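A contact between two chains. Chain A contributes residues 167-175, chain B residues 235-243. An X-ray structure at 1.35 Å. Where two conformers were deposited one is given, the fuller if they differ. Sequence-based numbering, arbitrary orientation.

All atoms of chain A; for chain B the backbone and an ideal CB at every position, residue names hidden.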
# COMPACT_ATOMS: atom_id res chain seq x y z
N VAL A 167 12.78 -3.03 12.81
CA VAL A 167 14.18 -3.15 13.21
C VAL A 167 14.51 -4.58 13.61
O VAL A 167 15.56 -5.11 13.25
CB VAL A 167 14.51 -2.14 14.34
CG1 VAL A 167 15.92 -2.38 14.90
CG2 VAL A 167 14.38 -0.71 13.84
N GLN A 168 13.60 -5.23 14.35
CA GLN A 168 13.82 -6.63 14.73
C GLN A 168 13.97 -7.52 13.51
O GLN A 168 14.82 -8.42 13.48
CB GLN A 168 12.68 -7.11 15.63
CG GLN A 168 12.68 -6.43 16.99
CD GLN A 168 11.41 -6.62 17.79
OE1 GLN A 168 10.38 -7.04 17.25
NE2 GLN A 168 11.47 -6.31 19.09
N LEU A 169 13.16 -7.28 12.47
CA LEU A 169 13.22 -8.10 11.27
C LEU A 169 14.49 -7.82 10.46
O LEU A 169 15.09 -8.75 9.90
CB LEU A 169 11.97 -7.88 10.42
CG LEU A 169 10.66 -8.33 11.07
CD1 LEU A 169 9.47 -7.84 10.25
CD2 LEU A 169 10.61 -9.85 11.24
N VAL A 170 14.91 -6.55 10.39
CA VAL A 170 16.18 -6.23 9.74
C VAL A 170 17.33 -6.89 10.48
O VAL A 170 18.22 -7.50 9.87
CB VAL A 170 16.35 -4.70 9.66
CG1 VAL A 170 17.75 -4.34 9.18
CG2 VAL A 170 15.29 -4.08 8.77
N ASP A 171 17.31 -6.80 11.81
CA ASP A 171 18.32 -7.41 12.66
C ASP A 171 18.36 -8.93 12.47
O ASP A 171 19.44 -9.54 12.54
CB ASP A 171 18.01 -7.04 14.11
CG ASP A 171 19.05 -7.52 15.07
OD1 ASP A 171 20.13 -6.90 15.12
OD2 ASP A 171 18.78 -8.50 15.80
N ALA A 172 17.21 -9.55 12.23
CA ALA A 172 17.14 -10.99 12.06
C ALA A 172 17.90 -11.49 10.84
O ALA A 172 18.22 -12.68 10.77
CB ALA A 172 15.68 -11.45 11.98
N CYS A 173 18.18 -10.61 9.88
CA CYS A 173 18.98 -10.97 8.71
C CYS A 173 20.36 -10.33 8.72
O CYS A 173 21.13 -10.53 7.76
CB CYS A 173 18.24 -10.61 7.42
SG CYS A 173 16.65 -11.44 7.22
N GLY A 174 20.71 -9.59 9.77
CA GLY A 174 22.03 -9.01 9.86
C GLY A 174 22.30 -7.88 8.90
O GLY A 174 23.45 -7.51 8.68
N ALA A 175 21.25 -7.30 8.32
CA ALA A 175 21.41 -6.27 7.30
C ALA A 175 21.76 -4.93 7.93
O ALA A 175 21.58 -4.70 9.13
CB ALA A 175 20.12 -6.12 6.50
N UNK B 235 11.25 -17.57 14.10
CA UNK B 235 11.49 -16.42 14.97
C UNK B 235 12.74 -15.67 14.53
O UNK B 235 13.53 -16.14 13.71
CB UNK B 235 11.62 -16.87 16.43
N UNK B 236 12.94 -14.47 15.09
CA UNK B 236 14.17 -13.74 14.82
C UNK B 236 15.39 -14.51 15.29
O UNK B 236 16.41 -14.55 14.60
CB UNK B 236 14.13 -12.37 15.49
N UNK B 237 15.31 -15.12 16.48
CA UNK B 237 16.44 -15.91 16.97
C UNK B 237 16.75 -17.08 16.05
O UNK B 237 17.92 -17.38 15.79
CB UNK B 237 16.15 -16.42 18.38
N UNK B 238 15.71 -17.75 15.54
CA UNK B 238 15.92 -18.86 14.61
C UNK B 238 16.52 -18.36 13.30
O UNK B 238 17.43 -18.99 12.75
CB UNK B 238 14.60 -19.59 14.34
N UNK B 239 16.04 -17.22 12.80
CA UNK B 239 16.56 -16.68 11.55
C UNK B 239 18.03 -16.29 11.68
O UNK B 239 18.82 -16.49 10.75
CB UNK B 239 15.73 -15.47 11.11
N UNK B 240 18.43 -15.77 12.85
CA UNK B 240 19.81 -15.32 13.02
C UNK B 240 20.79 -16.49 13.02
O UNK B 240 21.96 -16.30 12.68
CB UNK B 240 19.95 -14.53 14.32
N UNK B 241 20.34 -17.68 13.40
CA UNK B 241 21.22 -18.84 13.32
C UNK B 241 21.48 -19.27 11.88
O UNK B 241 22.42 -20.02 11.63
CB UNK B 241 20.62 -20.01 14.11
N UNK B 242 20.67 -18.79 10.93
CA UNK B 242 20.85 -19.05 9.51
C UNK B 242 21.67 -17.97 8.80
O UNK B 242 21.95 -18.12 7.61
CB UNK B 242 19.48 -19.18 8.84
N UNK B 243 22.03 -16.90 9.49
CA UNK B 243 22.78 -15.80 8.88
C UNK B 243 24.16 -16.27 8.45
O UNK B 243 24.85 -16.96 9.20
OXT UNK B 243 24.62 -15.96 7.35
CB UNK B 243 22.90 -14.62 9.85

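Position 235 comes just before a helix. Its CB points away, and nothing of the chain A stretch lies within 5.5 Å of its ideal CB. Phi and psi of -79° and 169° suit an N-cap, so serine, threonine, aspartate or asparagine would be natural. It is Ser B235. Its OG accepts from the backbone N of position 238 at 3.0 Å, a capping bond.

Position 236 points toward chain A. Its ideal CB is 3.9 Å from Ala A172 CB and 4.5 Å from Gln A168 O. The CA atoms of Ala A172 and position 236 are 4.9 Å apart. Such closeness favours a small or medium side chain, such as alanine, serine, cysteine or valine. It is Cys B236. Its SG packs 3.8 Å from Ala A172 CB and 4.4 Å from Leu A169 CD2, and lies 3.5 Å from Gln A168 O.

Positions 237 and 238 are helical, with nothing of the chain A stretch within 5.5 Å of their ideal CB atoms. Many helix formers would do. They are Ala B237 and Glu B238. Glu B238 OE1 accepts from Ser B235 N at 2.9 Å, completing a capping box.

Position 239 also points toward chain A. Its ideal CB is 3.8 Å from Ala A172 O. Little space remains, so alanine, glycine or perhaps serine would suit. It is Ala B239, with CB 4.1 Å from Ala A172 CB. A water donates to Ala A172 O at 2.9 Å and to Ala B239 O at 2.8 Å, linking the two backbones.

Position 240 points sideways, its ideal CB 4.4 Å from Ala A172 O. Farther out is the carboxylate of Asp A171. A long basic side chain, lysine or arginine, could reach it. It is Lys B240. Its NZ donates to Asp A171 OD2 at 2.7 Å in a salt bridge.

Positions 241 and 242 likewise have nothing of that stretch within 5.5 Å, measured from the ideal CB, so little limits them. They are Lys B241 and Leu B242.

Position 243 ends the chain. Its CB points toward chain A, with the ideal CB 4.9 Å from Cys A173 O. An apolar side chain of moderate length would fit: isoleucine, leucine, valine or methionine. It is Ile B243. Its CD1 lies 3.3 Å from Ala A172 O and 3.5 Å from Gly A174 N. Gly A174 has no side chain; an ideal CB there would be a tight 3.3 Å from that CD1.

Chain B (235-243) SCAEAKKLI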
# COMPACT_ATOMS: atom_id res chain seq x y z
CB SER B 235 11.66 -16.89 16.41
OG SER B 235 12.85 -17.66 16.54
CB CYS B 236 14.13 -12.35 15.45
SG CYS B 236 12.98 -11.21 14.65
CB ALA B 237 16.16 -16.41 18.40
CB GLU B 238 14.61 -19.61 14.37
CG GLU B 238 14.12 -20.39 15.59
CD GLU B 238 12.67 -20.86 15.48
OE1 GLU B 238 11.91 -20.35 14.63
OE2 GLU B 238 12.30 -21.76 16.27
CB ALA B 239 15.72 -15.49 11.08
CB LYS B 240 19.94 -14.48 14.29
CG LYS B 240 19.22 -13.15 14.18
CD LYS B 240 18.83 -12.58 15.54
CE LYS B 240 19.84 -11.57 16.03
NZ LYS B 240 19.29 -10.80 17.18
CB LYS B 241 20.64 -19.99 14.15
CG LYS B 241 20.59 -19.68 15.63
CD LYS B 241 19.93 -20.80 16.42
CE LYS B 241 19.78 -20.40 17.88
NZ LYS B 241 19.05 -21.44 18.67
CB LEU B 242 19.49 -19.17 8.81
CG LEU B 242 18.45 -20.11 9.41
CD1 LEU B 242 17.12 -19.91 8.71
CD2 LEU B 242 18.90 -21.55 9.31
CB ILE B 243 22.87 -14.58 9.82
CG1 ILE B 243 21.51 -13.93 10.00
CG2 ILE B 243 23.88 -13.56 9.29
CD1 ILE B 243 21.54 -12.75 10.95
O HOH W 1 18.25 -14.68 8.71
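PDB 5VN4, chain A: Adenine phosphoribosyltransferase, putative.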